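Local coordinates for protein uronate isomerase (Caulobacter crescentus, PDB 2Q01) that interconverts D-glucuronate with D-fructuronate, and D-galacturonate with D-tagaturonate, as a uronate isomerase in pentose and glucuronate interconversion, at residues 39-44 and 249-254; 305-310 and 468-473; 356-361 and 411-416; 362-367 and 396-401. All coordinates share one frame; numbering follows the deposited sequence.

Contact 1: residues 39-44 and 249-254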
loop_
_atom_site.group_PDB
_atom_site.type_symbol
_atom_site.label_atom_id
_atom_site.label_comp_id
_atom_site.label_asym_id
_atom_site.label_seq_id
_atom_site.Cartn_x
_atom_site.Cartn_y
_atom_site.Cartn_z
ATOM N N SER B 39 13.749 -17.213 -19.693
ATOM C CA SER B 39 12.343 -17.243 -19.332
ATOM C C SER B 39 12.021 -18.484 -18.480
ATOM O O SER B 39 11.494 -19.476 -18.989
ATOM C CB SER B 39 11.495 -17.190 -20.605
ATOM O OG SER B 39 10.120 -17.125 -20.300
ATOM N N PRO B 40 12.312 -18.415 -17.166
ATOM C CA PRO B 40 12.346 -19.610 -16.326
ATOM C C PRO B 40 10.987 -20.056 -15.759
ATOM O O PRO B 40 10.912 -21.107 -15.120
ATOM C CB PRO B 40 13.300 -19.207 -15.206
ATOM C CG PRO B 40 13.177 -17.713 -15.110
ATOM C CD PRO B 40 12.602 -17.193 -16.390
ATOM N N HIS B 41 9.932 -19.277 -16.003
ATOM C CA HIS B 41 8.572 -19.679 -15.659
ATOM C C HIS B 41 7.555 -19.118 -16.647
ATOM O O HIS B 41 7.444 -17.899 -16.812
ATOM C CB HIS B 41 8.209 -19.248 -14.234
ATOM C CG HIS B 41 6.855 -19.715 -13.793
ATOM N ND1 HIS B 41 5.796 -18.853 -13.597
ATOM C CD2 HIS B 41 6.381 -20.956 -13.530
ATOM C CE1 HIS B 41 4.735 -19.542 -13.218
ATOM N NE2 HIS B 41 5.062 -20.821 -13.172
ATOM N N GLY B 42 6.805 -20.013 -17.287
ATOM C CA GLY B 42 5.798 -19.609 -18.265
ATOM C C GLY B 42 4.835 -20.706 -18.679
ATOM O O GLY B 42 4.950 -21.850 -18.227
ATOM N N HIS B 43 3.900 -20.352 -19.563
ATOM C CA HIS B 43 2.794 -21.238 -19.931
ATOM C C HIS B 43 2.602 -21.439 -21.436
ATOM O O HIS B 43 1.473 -21.598 -21.903
ATOM C CB HIS B 43 1.490 -20.742 -19.296
ATOM C CG HIS B 43 1.521 -20.717 -17.802
ATOM N ND1 HIS B 43 1.184 -21.809 -17.030
ATOM C CD2 HIS B 43 1.865 -19.736 -16.936
ATOM C CE1 HIS B 43 1.313 -21.498 -15.752
ATOM N NE2 HIS B 43 1.726 -20.246 -15.668
ATOM N N THR B 44 3.698 -21.445 -22.190
ATOM C CA THR B 44 3.629 -21.754 -23.620
ATOM C C THR B 44 3.447 -23.261 -23.814
ATOM O O THR B 44 3.799 -24.055 -22.932
ATOM C CB THR B 44 4.875 -21.253 -24.414
ATOM O OG1 THR B 44 6.051 -21.942 -23.972
ATOM C CG2 THR B 44 5.067 -19.739 -24.252
ATOM N N SER B 249 12.867 -26.365 -11.621
ATOM C CA SER B 249 11.934 -25.715 -10.714
ATOM C C SER B 249 10.616 -26.459 -10.517
ATOM O O SER B 249 10.215 -27.285 -11.336
ATOM C CB SER B 249 11.669 -24.279 -11.174
ATOM O OG SER B 249 10.951 -23.560 -10.189
ATOM N N SER B 250 9.955 -26.165 -9.402
ATOM C CA SER B 250 8.595 -26.621 -9.167
ATOM C C SER B 250 7.721 -25.386 -8.930
ATOM O O SER B 250 8.235 -24.308 -8.614
ATOM C CB SER B 250 8.522 -27.618 -8.004
ATOM O OG SER B 250 8.360 -26.964 -6.764
ATOM N N ASP B 251 6.412 -25.532 -9.095
ATOM C CA ASP B 251 5.497 -24.390 -8.985
ATOM C C ASP B 251 4.219 -24.754 -8.224
ATOM O O ASP B 251 3.644 -25.815 -8.445
ATOM C CB ASP B 251 5.167 -23.837 -10.377
ATOM C CG ASP B 251 4.310 -22.585 -10.325
ATOM O OD1 ASP B 251 4.455 -21.802 -9.363
ATOM O OD2 ASP B 251 3.493 -22.379 -11.250
ATOM N N HIS B 252 3.786 -23.864 -7.330
ATOM C CA HIS B 252 2.655 -24.127 -6.439
ATOM C C HIS B 252 1.693 -22.947 -6.350
ATOM O O HIS B 252 1.975 -21.955 -5.686
ATOM C CB HIS B 252 3.165 -24.526 -5.049
ATOM C CG HIS B 252 4.250 -25.554 -5.098
ATOM N ND1 HIS B 252 3.987 -26.901 -5.207
ATOM C CD2 HIS B 252 5.597 -25.431 -5.132
ATOM C CE1 HIS B 252 5.126 -27.566 -5.275
ATOM N NE2 HIS B 252 6.119 -26.697 -5.230
ATOM N N GLY B 253 0.558 -23.067 -7.034
ATOM C CA GLY B 253 -0.482 -22.041 -7.015
ATOM C C GLY B 253 -1.604 -22.389 -6.052
ATOM O O GLY B 253 -2.677 -22.827 -6.464
ATOM N N HIS B 254 -1.343 -22.193 -4.765
ATOM C CA HIS B 254 -2.304 -22.488 -3.717
ATOM C C HIS B 254 -3.094 -21.224 -3.393
ATOM O O HIS B 254 -2.637 -20.130 -3.726
ATOM C CB HIS B 254 -1.573 -22.990 -2.468
ATOM C CG HIS B 254 -0.948 -24.341 -2.624
ATOM N ND1 HIS B 254 -0.216 -24.938 -1.621
ATOM C CD2 HIS B 254 -0.933 -25.207 -3.666
ATOM C CE1 HIS B 254 0.219 -26.116 -2.035
ATOM N NE2 HIS B 254 -0.204 -26.303 -3.272
#
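His41 and Asp251 make a buried polar contact inside the barrel, between the loop that follows strand 37-39 and Asp251 of strand 249-252. The link is a single hydrogen bond: His41 NE2 gives its N-H to Asp251 OD2 at 2.9 Å. It is a weak one, because the N-H...O angle is only 141°. The carboxylate oxygen arrives at the edge of the imidazole, close to the ring plane, while the carboxylate itself stands 76° to that plane. Both side chains reach inward in the same way, with CG anti to the backbone N.

In sequence, His41-Gly42-His43 is a His-x-His element following the first barrel strand, as in the metal-dependent hydrolase superfamily. There the two histidines commonly hold a catalytic metal, so this is probably the active-site end of the barrel, although the model contains no metal between them. His43 also turns its NE2 toward the same carboxylate, staying 5.2 Å from Asp251 OD2.

The strongest polar partner of Asp251 is His309, whose ND1 is hydrogen-bonded to OD1; OD2 also forms a salt bridge with Arg198. With one oxygen tied to His309 and the other shared by His41 and Arg198, the carboxylate has little freedom to rotate. The ring of His41 is in turn stacked with that of His309.

Contact 2: residues 305-310 and 468-473; sequences VMQIHP and KAYKLD
Gln307 meets Tyr470 with the end of its side chain. From CB the chain leaves with CG opposite the carbonyl carbon (chi1 -51°) and then runs extended, carrying the amide toward the tyrosine. CD lies in the plane of the Tyr470 ring at its edge, 3.8 Å from Tyr470 CE2. The tip then splits. OE1 is hydrogen-bonded to Ser249 OG, whereas NE2 comes to 2.9 Å from Tyr470 OH at an angle too poor for a hydrogen bond. The amide, at the ring's edge, is turned nearly perpendicular to it, the planes being 83° apart.

Two residues earlier, Val305 makes the second half of the contact. Its CG2 lies 3.4 Å from the carbonyl O of Ala469 and 3.9 Å from Lys471 CE. The extended lysine passes on beyond this methyl, and its NZ is hydrogen-bonded to Gly303 O. Lys471 has positive phi and is the C-prime residue of the Schellman motif that closes helix 451-469.

Strand 305-308 runs between strands 249-252 and 357-359 in the parallel sheet. Helix 281-302 packs against Met306, while the end of helix 451-469 brings Tyr470 against Gln307, Ser249 and Ile358.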
loop_
_atom_site.group_PDB
_atom_site.type_symbol
_atom_site.label_atom_id
_atom_site.label_comp_id
_atom_site.label_asym_id
_atom_site.label_seq_id
_atom_site.Cartn_x
_atom_site.Cartn_y
_atom_site.Cartn_z
ATOM N N VAL B 305 14.056 -26.131 -7.393
ATOM C CA VAL B 305 13.770 -24.809 -6.841
ATOM C C VAL B 305 12.258 -24.615 -6.737
ATOM O O VAL B 305 11.523 -24.846 -7.685
ATOM C CB VAL B 305 14.420 -23.692 -7.690
ATOM C CG1 VAL B 305 13.899 -22.347 -7.289
ATOM C CG2 VAL B 305 15.935 -23.725 -7.543
ATOM N N MET B 306 11.798 -24.194 -5.569
ATOM C CA MET B 306 10.382 -24.212 -5.270
ATOM C C MET B 306 9.758 -22.827 -5.391
ATOM O O MET B 306 10.073 -21.934 -4.614
ATOM C CB MET B 306 10.208 -24.760 -3.863
ATOM C CG MET B 306 8.856 -25.289 -3.545
ATOM S SD MET B 306 8.955 -26.036 -1.920
ATOM C CE MET B 306 7.581 -25.196 -1.161
ATOM N N GLN B 307 8.866 -22.650 -6.358
ATOM C CA GLN B 307 8.154 -21.379 -6.500
ATOM C C GLN B 307 6.769 -21.422 -5.865
ATOM O O GLN B 307 5.939 -22.256 -6.219
ATOM C CB GLN B 307 8.018 -20.985 -7.969
ATOM C CG GLN B 307 9.306 -21.011 -8.760
ATOM C CD GLN B 307 9.067 -20.777 -10.239
ATOM O OE1 GLN B 307 8.903 -21.722 -11.009
ATOM N NE2 GLN B 307 9.028 -19.510 -10.640
ATOM N N ILE B 308 6.512 -20.507 -4.937
ATOM C CA ILE B 308 5.182 -20.372 -4.366
ATOM C C ILE B 308 4.460 -19.150 -4.948
ATOM O O ILE B 308 4.910 -18.009 -4.797
ATOM C CB ILE B 308 5.218 -20.356 -2.816
ATOM C CG1 ILE B 308 5.933 -21.611 -2.294
ATOM C CG2 ILE B 308 3.797 -20.259 -2.240
ATOM C CD1 ILE B 308 6.304 -21.553 -0.826
ATOM N N HIS B 309 3.346 -19.426 -5.628
ATOM C CA HIS B 309 2.464 -18.429 -6.236
ATOM C C HIS B 309 1.101 -18.392 -5.527
ATOM O O HIS B 309 0.114 -18.899 -6.070
ATOM C CB HIS B 309 2.212 -18.799 -7.700
ATOM C CG HIS B 309 3.305 -18.395 -8.637
ATOM N ND1 HIS B 309 4.257 -19.279 -9.092
ATOM C CD2 HIS B 309 3.580 -17.208 -9.227
ATOM C CE1 HIS B 309 5.081 -18.653 -9.913
ATOM N NE2 HIS B 309 4.692 -17.395 -10.013
ATOM N N PRO B 310 1.023 -17.801 -4.319
ATOM C CA PRO B 310 -0.255 -17.895 -3.630
ATOM C C PRO B 310 -1.187 -16.688 -3.808
ATOM O O PRO B 310 -0.763 -15.627 -4.282
ATOM C CB PRO B 310 0.170 -17.997 -2.166
ATOM C CG PRO B 310 1.458 -17.193 -2.099
ATOM C CD PRO B 310 2.014 -17.079 -3.499
ATOM N N LYS B 468 21.517 -18.163 -11.955
ATOM C CA LYS B 468 21.933 -18.737 -10.671
ATOM C C LYS B 468 20.755 -19.272 -9.867
ATOM O O LYS B 468 20.804 -20.399 -9.373
ATOM C CB LYS B 468 22.743 -17.738 -9.835
ATOM C CG LYS B 468 24.245 -17.886 -10.016
ATOM C CD LYS B 468 25.044 -17.007 -9.060
ATOM C CE LYS B 468 26.538 -17.129 -9.352
ATOM N NZ LYS B 468 27.367 -16.179 -8.561
ATOM N N ALA B 469 19.696 -18.468 -9.781
ATOM C CA ALA B 469 18.529 -18.770 -8.953
ATOM C C ALA B 469 17.767 -19.997 -9.426
ATOM O O ALA B 469 17.279 -20.781 -8.609
ATOM C CB ALA B 469 17.610 -17.572 -8.889
ATOM N N TYR B 470 17.684 -20.159 -10.744
ATOM C CA TYR B 470 16.990 -21.289 -11.352
ATOM C C TYR B 470 17.937 -22.402 -11.786
ATOM O O TYR B 470 17.556 -23.253 -12.579
ATOM C CB TYR B 470 16.146 -20.821 -12.537
ATOM C CG TYR B 470 14.916 -20.071 -12.112
ATOM C CD1 TYR B 470 14.935 -18.688 -11.961
ATOM C CD2 TYR B 470 13.729 -20.749 -11.841
ATOM C CE1 TYR B 470 13.800 -18.004 -11.546
ATOM C CE2 TYR B 470 12.593 -20.074 -11.433
ATOM C CZ TYR B 470 12.636 -18.702 -11.290
ATOM O OH TYR B 470 11.507 -18.037 -10.891
ATOM N N LYS B 471 19.167 -22.373 -11.269
ATOM C CA LYS B 471 20.184 -23.414 -11.494
ATOM C C LYS B 471 20.366 -23.780 -12.977
ATOM O O LYS B 471 20.463 -24.953 -13.349
ATOM C CB LYS B 471 19.901 -24.646 -10.618
ATOM C CG LYS B 471 19.845 -24.353 -9.111
ATOM C CD LYS B 471 19.394 -25.578 -8.325
ATOM C CE LYS B 471 19.397 -25.313 -6.824
ATOM N NZ LYS B 471 19.135 -26.554 -6.024
ATOM N N LEU B 472 20.412 -22.742 -13.809
ATOM C CA LEU B 472 20.475 -22.869 -15.260
ATOM C C LEU B 472 21.906 -22.833 -15.802
ATOM O O LEU B 472 22.116 -22.750 -17.018
ATOM C CB LEU B 472 19.639 -21.754 -15.897
ATOM C CG LEU B 472 18.254 -22.033 -16.486
ATOM C CD1 LEU B 472 17.580 -23.232 -15.871
ATOM C CD2 LEU B 472 17.386 -20.812 -16.318
ATOM N N ASP B 473 22.881 -22.923 -14.897
ATOM C CA ASP B 473 24.298 -22.801 -15.238
ATOM C C ASP B 473 24.888 -24.025 -15.944
ATOM O O ASP B 473 25.935 -23.923 -16.588
ATOM C CB ASP B 473 25.117 -22.447 -13.993
ATOM C CG ASP B 473 24.934 -20.994 -13.563
ATOM O OD1 ASP B 473 24.973 -20.726 -12.341
ATOM O OD2 ASP B 473 24.753 -20.120 -14.440
#

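Contact 3: residues 356-361 and 411-416. With K (potassium ion), chain E.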
loop_
_atom_site.group_PDB
_atom_site.type_symbol
_atom_site.label_atom_id
_atom_site.label_comp_id
_atom_site.label_asym_id
_atom_site.label_seq_id
_atom_site.Cartn_x
_atom_site.Cartn_y
_atom_site.Cartn_z
ATOM N N SER B 356 15.956 -24.044 -1.834
ATOM C CA SER B 356 15.774 -22.764 -2.489
ATOM C C SER B 356 14.287 -22.538 -2.765
ATOM O O SER B 356 13.664 -23.298 -3.519
ATOM C CB SER B 356 16.597 -22.717 -3.779
ATOM O OG SER B 356 16.612 -21.413 -4.332
ATOM N N ILE B 357 13.723 -21.511 -2.123
ATOM C CA ILE B 357 12.322 -21.127 -2.309
ATOM C C ILE B 357 12.217 -19.710 -2.907
ATOM O O ILE B 357 12.933 -18.804 -2.495
ATOM C CB ILE B 357 11.519 -21.225 -0.975
ATOM C CG1 ILE B 357 11.675 -22.615 -0.343
ATOM C CG2 ILE B 357 10.035 -20.927 -1.184
ATOM C CD1 ILE B 357 10.973 -22.780 0.978
ATOM N N ILE B 358 11.340 -19.533 -3.893
ATOM C CA ILE B 358 11.085 -18.221 -4.484
ATOM C C ILE B 358 9.638 -17.818 -4.231
ATOM O O ILE B 358 8.720 -18.499 -4.673
ATOM C CB ILE B 358 11.394 -18.191 -6.005
ATOM C CG1 ILE B 358 12.813 -18.700 -6.280
ATOM C CG2 ILE B 358 11.224 -16.776 -6.556
ATOM C CD1 ILE B 358 13.144 -18.824 -7.744
ATOM N N LEU B 359 9.448 -16.713 -3.512
ATOM C CA LEU B 359 8.114 -16.245 -3.127
ATOM C C LEU B 359 7.574 -15.173 -4.067
ATOM O O LEU B 359 8.277 -14.224 -4.427
ATOM C CB LEU B 359 8.125 -15.687 -1.709
ATOM C CG LEU B 359 8.532 -16.578 -0.541
ATOM C CD1 LEU B 359 8.687 -15.705 0.693
ATOM C CD2 LEU B 359 7.523 -17.703 -0.299
ATOM N N PHE B 360 6.311 -15.337 -4.439
ATOM C CA PHE B 360 5.607 -14.400 -5.296
ATOM C C PHE B 360 4.415 -13.886 -4.519
ATOM O O PHE B 360 4.046 -14.468 -3.503
ATOM C CB PHE B 360 5.118 -15.107 -6.556
ATOM C CG PHE B 360 6.193 -15.367 -7.563
ATOM C CD1 PHE B 360 7.080 -16.423 -7.404
ATOM C CD2 PHE B 360 6.311 -14.559 -8.686
ATOM C CE1 PHE B 360 8.072 -16.659 -8.335
ATOM C CE2 PHE B 360 7.296 -14.801 -9.626
ATOM C CZ PHE B 360 8.180 -15.852 -9.448
ATOM N N THR B 361 3.815 -12.799 -4.993
ATOM C CA THR B 361 2.618 -12.263 -4.370
ATOM C C THR B 361 1.687 -11.588 -5.383
ATOM O O THR B 361 2.113 -11.157 -6.454
ATOM C CB THR B 361 2.961 -11.299 -3.200
ATOM O OG1 THR B 361 1.890 -11.296 -2.249
ATOM C CG2 THR B 361 3.211 -9.885 -3.683
ATOM N N ASN B 411 18.748 -10.923 -3.387
ATOM C CA ASN B 411 17.673 -11.737 -2.844
ATOM C C ASN B 411 16.448 -11.740 -3.762
ATOM O O ASN B 411 15.363 -12.166 -3.359
ATOM C CB ASN B 411 17.270 -11.211 -1.470
ATOM C CG ASN B 411 18.224 -11.645 -0.374
ATOM O OD1 ASN B 411 18.613 -12.815 -0.306
ATOM N ND2 ASN B 411 18.559 -10.734 0.521
ATOM N N THR B 412 16.621 -11.237 -4.982
ATOM C CA THR B 412 15.593 -11.309 -6.019
ATOM C C THR B 412 16.081 -12.226 -7.154
ATOM O O THR B 412 17.251 -12.617 -7.177
ATOM C CB THR B 412 15.164 -9.900 -6.539
ATOM O OG1 THR B 412 16.192 -9.340 -7.369
ATOM C CG2 THR B 412 14.846 -8.942 -5.371
ATOM N N VAL B 413 15.189 -12.591 -8.074
ATOM C CA VAL B 413 15.508 -13.599 -9.099
ATOM C C VAL B 413 15.419 -13.072 -10.541
ATOM O O VAL B 413 15.465 -13.847 -11.499
ATOM C CB VAL B 413 14.637 -14.893 -8.941
ATOM C CG1 VAL B 413 14.795 -15.483 -7.569
ATOM C CG2 VAL B 413 13.158 -14.618 -9.223
ATOM N N GLY B 414 15.298 -11.758 -10.692
ATOM C CA GLY B 414 15.118 -11.164 -12.008
ATOM C C GLY B 414 13.672 -11.202 -12.472
ATOM O O GLY B 414 12.754 -10.950 -11.692
ATOM N N PHE B 415 13.471 -11.531 -13.743
ATOM C CA PHE B 415 12.163 -11.423 -14.379
ATOM C C PHE B 415 11.742 -12.730 -15.044
ATOM O O PHE B 415 12.559 -13.416 -15.658
ATOM C CB PHE B 415 12.179 -10.270 -15.406
ATOM C CG PHE B 415 10.915 -10.146 -16.219
ATOM C CD1 PHE B 415 9.782 -9.543 -15.684
ATOM C CD2 PHE B 415 10.862 -10.621 -17.532
ATOM C CE1 PHE B 415 8.610 -9.434 -16.439
ATOM C CE2 PHE B 415 9.691 -10.516 -18.289
ATOM C CZ PHE B 415 8.572 -9.918 -17.745
ATOM N N ASN B 416 10.464 -13.069 -14.902
ATOM C CA ASN B 416 9.831 -14.085 -15.735
ATOM C C ASN B 416 8.575 -13.510 -16.386
ATOM O O ASN B 416 7.886 -12.688 -15.788
ATOM C CB ASN B 416 9.550 -15.379 -14.951
ATOM C CG ASN B 416 8.546 -15.195 -13.827
ATOM O OD1 ASN B 416 8.921 -14.987 -12.675
ATOM N ND2 ASN B 416 7.265 -15.294 -14.152
HETATM K K K E . 17.580 -14.937 1.017
HETATM O O HOH W 1 19.218 -16.345 -0.459
#
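In the TIM-barrel wall of this enzyme, Ile358 of the parallel strand 357-359 packs against Val413, in the loop that runs from helix 393-407 toward helix 425-445. The two side chains reach for each other tip to tip, with Ile358 CD1 3.7 Å from Val413 CG1. The isoleucine's other branch joins in, its CG2 lying 3.9 Å from both CG1 and CG2 of Val413, so the valine's fork straddles that methyl. Val413 can offer both methyls because chi1 is -57°, which sets CG1 opposite the carbonyl carbon and CG2 between the backbone N and that carbon. Val305 and Tyr470 also touch Ile358.

At its start the same loop carries one wall of a metal site. Asn411 OD1 binds a potassium ion at 2.7 Å, and a water is also bound, 2.6 Å from the potassium. Carbonyl oxygens of Ala375, Tyr378 and Leu381 bind it too, along with Ser75 O of a neighbouring subunit, so the ion sits where two chains meet. A hydrogen bond from Asn411 ND2 to Ala407 O helps fix which way the amide faces.

Farther along, beyond Gly414, whose positive phi suits glycine, Asn416 points toward the strand. Its amide is inclined 61° to the ring of Phe360, and its oxygen meets that ring at the edge, in plane: Asn416 OD1 lies 3.4 Å from Phe360 CZ and 3.5 Å from Phe360 CE2.

Contact 4: residues 362-367 and 396-401; sequences LDETTY and MMRFRE
Glu364 and Arg398 form a salt bridge beside a T-shaped pair of rings, Tyr367 and Phe399. The glutamate chain is extended beyond CG, while the arginine bends at chi3 (-65°), which swings its NE against the carboxylate. NE donates to Glu364 OE1 at 2.8 Å, nearly straight at 165°, on the syn side of that oxygen and in the guanidinium plane. The carboxylate is turned well out of that plane, and the second link, Arg398 NH1 to Glu364 OE2 at 3.4 Å, is weak.

Phe399 has CG opposite the backbone N, which presents the edge of its ring to a face of Tyr367. The centroids are 5.2 Å apart and the planes at 79° to each other; Phe399 CD2 approaches Tyr367 CE1 to 3.5 Å. The other face of the tyrosine lies against Glu364 CA. Glu364 itself sits in a type I turn closed by Thr366 N and OG1, both bonded to Asp363 O.

Beyond the pair, Glu364 OE2 meets Ser368 OG and Arg398 NH2 meets Glu401 O, both of a neighbouring subunit. Helices 366-375 and 393-407 follow successive strands of the barrel, so the turn and start of helix 366-375 pack on helix 393-407 in the outer layer of a TIM barrel, at a subunit interface.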
loop_
_atom_site.group_PDB
_atom_site.type_symbol
_atom_site.label_atom_id
_atom_site.label_comp_id
_atom_site.label_asym_id
_atom_site.label_seq_id
_atom_site.Cartn_x
_atom_site.Cartn_y
_atom_site.Cartn_z
ATOM N N LEU B 362 0.408 -11.539 -5.029
ATOM C CA LEU B 362 -0.603 -10.780 -5.748
ATOM C C LEU B 362 -1.017 -9.603 -4.870
ATOM O O LEU B 362 -1.800 -8.740 -5.272
ATOM C CB LEU B 362 -1.802 -11.678 -6.041
ATOM C CG LEU B 362 -2.152 -12.090 -7.473
ATOM C CD1 LEU B 362 -1.025 -11.860 -8.441
ATOM C CD2 LEU B 362 -2.652 -13.538 -7.529
ATOM N N ASP B 363 -0.457 -9.581 -3.666
ATOM C CA ASP B 363 -0.740 -8.570 -2.670
ATOM C C ASP B 363 0.504 -7.698 -2.462
ATOM O O ASP B 363 1.381 -8.039 -1.655
ATOM C CB ASP B 363 -1.152 -9.262 -1.365
ATOM C CG ASP B 363 -1.779 -8.314 -0.363
ATOM O OD1 ASP B 363 -2.050 -7.142 -0.705
ATOM O OD2 ASP B 363 -2.005 -8.752 0.783
ATOM N N GLU B 364 0.553 -6.571 -3.178
ATOM C CA GLU B 364 1.683 -5.620 -3.159
ATOM C C GLU B 364 2.025 -5.058 -1.786
ATOM O O GLU B 364 3.142 -4.573 -1.564
ATOM C CB GLU B 364 1.407 -4.434 -4.083
ATOM C CG GLU B 364 1.492 -4.738 -5.558
ATOM C CD GLU B 364 1.368 -3.484 -6.406
ATOM O OE1 GLU B 364 2.362 -3.113 -7.066
ATOM O OE2 GLU B 364 0.283 -2.860 -6.399
ATOM N N THR B 365 1.063 -5.124 -0.872
ATOM C CA THR B 365 1.221 -4.601 0.484
ATOM C C THR B 365 2.180 -5.434 1.345
ATOM O O THR B 365 2.666 -4.961 2.375
ATOM C CB THR B 365 -0.144 -4.452 1.165
ATOM O OG1 THR B 365 -0.736 -5.740 1.359
ATOM C CG2 THR B 365 -1.066 -3.615 0.285
ATOM N N THR B 366 2.458 -6.656 0.898
ATOM C CA THR B 366 3.350 -7.572 1.599
ATOM C C THR B 366 4.819 -7.396 1.217
ATOM O O THR B 366 5.685 -8.037 1.818
ATOM C CB THR B 366 2.966 -9.053 1.353
ATOM O OG1 THR B 366 3.079 -9.356 -0.041
ATOM C CG2 THR B 366 1.551 -9.340 1.820
ATOM N N TYR B 367 5.098 -6.541 0.227
ATOM C CA TYR B 367 6.471 -6.309 -0.250
ATOM C C TYR B 367 7.377 -5.787 0.851
ATOM O O TYR B 367 8.345 -6.438 1.236
ATOM C CB TYR B 367 6.511 -5.319 -1.423
ATOM C CG TYR B 367 6.068 -5.870 -2.750
ATOM C CD1 TYR B 367 6.235 -7.219 -3.068
ATOM C CD2 TYR B 367 5.505 -5.029 -3.712
ATOM C CE1 TYR B 367 5.830 -7.721 -4.304
ATOM C CE2 TYR B 367 5.096 -5.518 -4.942
ATOM C CZ TYR B 367 5.256 -6.864 -5.237
ATOM O OH TYR B 367 4.846 -7.352 -6.463
ATOM N N MET B 396 6.208 -3.152 -11.544
ATOM C CA MET B 396 7.612 -3.522 -11.406
ATOM C C MET B 396 8.392 -2.451 -10.650
ATOM O O MET B 396 9.284 -2.759 -9.860
ATOM C CB MET B 396 8.241 -3.761 -12.779
ATOM C CG MET B 396 7.435 -4.681 -13.680
ATOM S SD MET B 396 8.087 -4.758 -15.360
ATOM C CE MET B 396 7.385 -6.306 -15.925
ATOM N N MET B 397 8.049 -1.192 -10.899
ATOM C CA MET B 397 8.689 -0.075 -10.225
ATOM C C MET B 397 8.374 -0.102 -8.741
ATOM O O MET B 397 9.271 0.083 -7.923
ATOM C CB MET B 397 8.254 1.260 -10.846
ATOM C CG MET B 397 9.032 2.486 -10.353
ATOM S SD MET B 397 10.779 2.533 -10.840
ATOM C CE MET B 397 10.654 2.633 -12.623
ATOM N N ARG B 398 7.107 -0.338 -8.398
ATOM C CA ARG B 398 6.680 -0.435 -6.996
ATOM C C ARG B 398 7.388 -1.577 -6.270
ATOM O O ARG B 398 7.829 -1.406 -5.134
ATOM C CB ARG B 398 5.166 -0.582 -6.885
ATOM C CG ARG B 398 4.414 0.735 -6.989
ATOM C CD ARG B 398 2.992 0.608 -6.489
ATOM N NE ARG B 398 2.182 -0.286 -7.317
ATOM C CZ ARG B 398 1.454 0.102 -8.360
ATOM N NH1 ARG B 398 0.743 -0.792 -9.044
ATOM N NH2 ARG B 398 1.436 1.378 -8.729
ATOM N N PHE B 399 7.509 -2.721 -6.941
ATOM C CA PHE B 399 8.312 -3.825 -6.454
ATOM C C PHE B 399 9.724 -3.348 -6.109
ATOM O O PHE B 399 10.135 -3.466 -4.960
ATOM C CB PHE B 399 8.332 -4.969 -7.473
ATOM C CG PHE B 399 9.193 -6.136 -7.063
ATOM C CD1 PHE B 399 10.464 -6.309 -7.606
ATOM C CD2 PHE B 399 8.738 -7.060 -6.134
ATOM C CE1 PHE B 399 11.264 -7.384 -7.226
ATOM C CE2 PHE B 399 9.534 -8.142 -5.751
ATOM C CZ PHE B 399 10.795 -8.300 -6.294
ATOM N N ARG B 400 10.435 -2.776 -7.083
ATOM C CA ARG B 400 11.802 -2.262 -6.873
ATOM C C ARG B 400 11.904 -1.198 -5.777
ATOM O O ARG B 400 12.863 -1.195 -5.008
ATOM C CB ARG B 400 12.414 -1.720 -8.176
ATOM C CG ARG B 400 12.786 -2.777 -9.223
ATOM C CD ARG B 400 13.869 -3.752 -8.740
ATOM N NE ARG B 400 14.066 -4.846 -9.696
ATOM C CZ ARG B 400 14.597 -6.035 -9.406
ATOM N NH1 ARG B 400 14.718 -6.950 -10.362
ATOM N NH2 ARG B 400 15.003 -6.320 -8.172
ATOM N N GLU B 401 10.913 -0.311 -5.705
ATOM C CA GLU B 401 10.855 0.722 -4.665
ATOM C C GLU B 401 10.573 0.187 -3.256
ATOM O O GLU B 401 10.980 0.796 -2.268
ATOM C CB GLU B 401 9.808 1.776 -5.017
ATOM C CG GLU B 401 10.219 2.736 -6.124
ATOM C CD GLU B 401 9.095 3.675 -6.541
ATOM O OE1 GLU B 401 7.987 3.593 -5.962
ATOM O OE2 GLU B 401 9.322 4.500 -7.451
#

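How the contacts relate
Contacts 1, 2 and 3 each reach one parallel sheet, with strand 305-308 lying between 249-252 and 357-359. Centres are about 9 Å apart for contacts 1 and 2 and about 7 Å for contacts 2 and 3, which are joined by backbone pairing such as Met306 O to Ile358 N at 2.8 Å. His309 ties the three together near the probable active site, stacking with both His41 and Phe360. Contact 4 stands outside this core, its centre about 20 Å from that of contact 1; it touches contact 3, where Thr361 CG2 lies 3.5 Å from Tyr367 CE1. The potassium ion belongs to contact 3; the side chain of Phe399 is about 12 Å from a bound potassium.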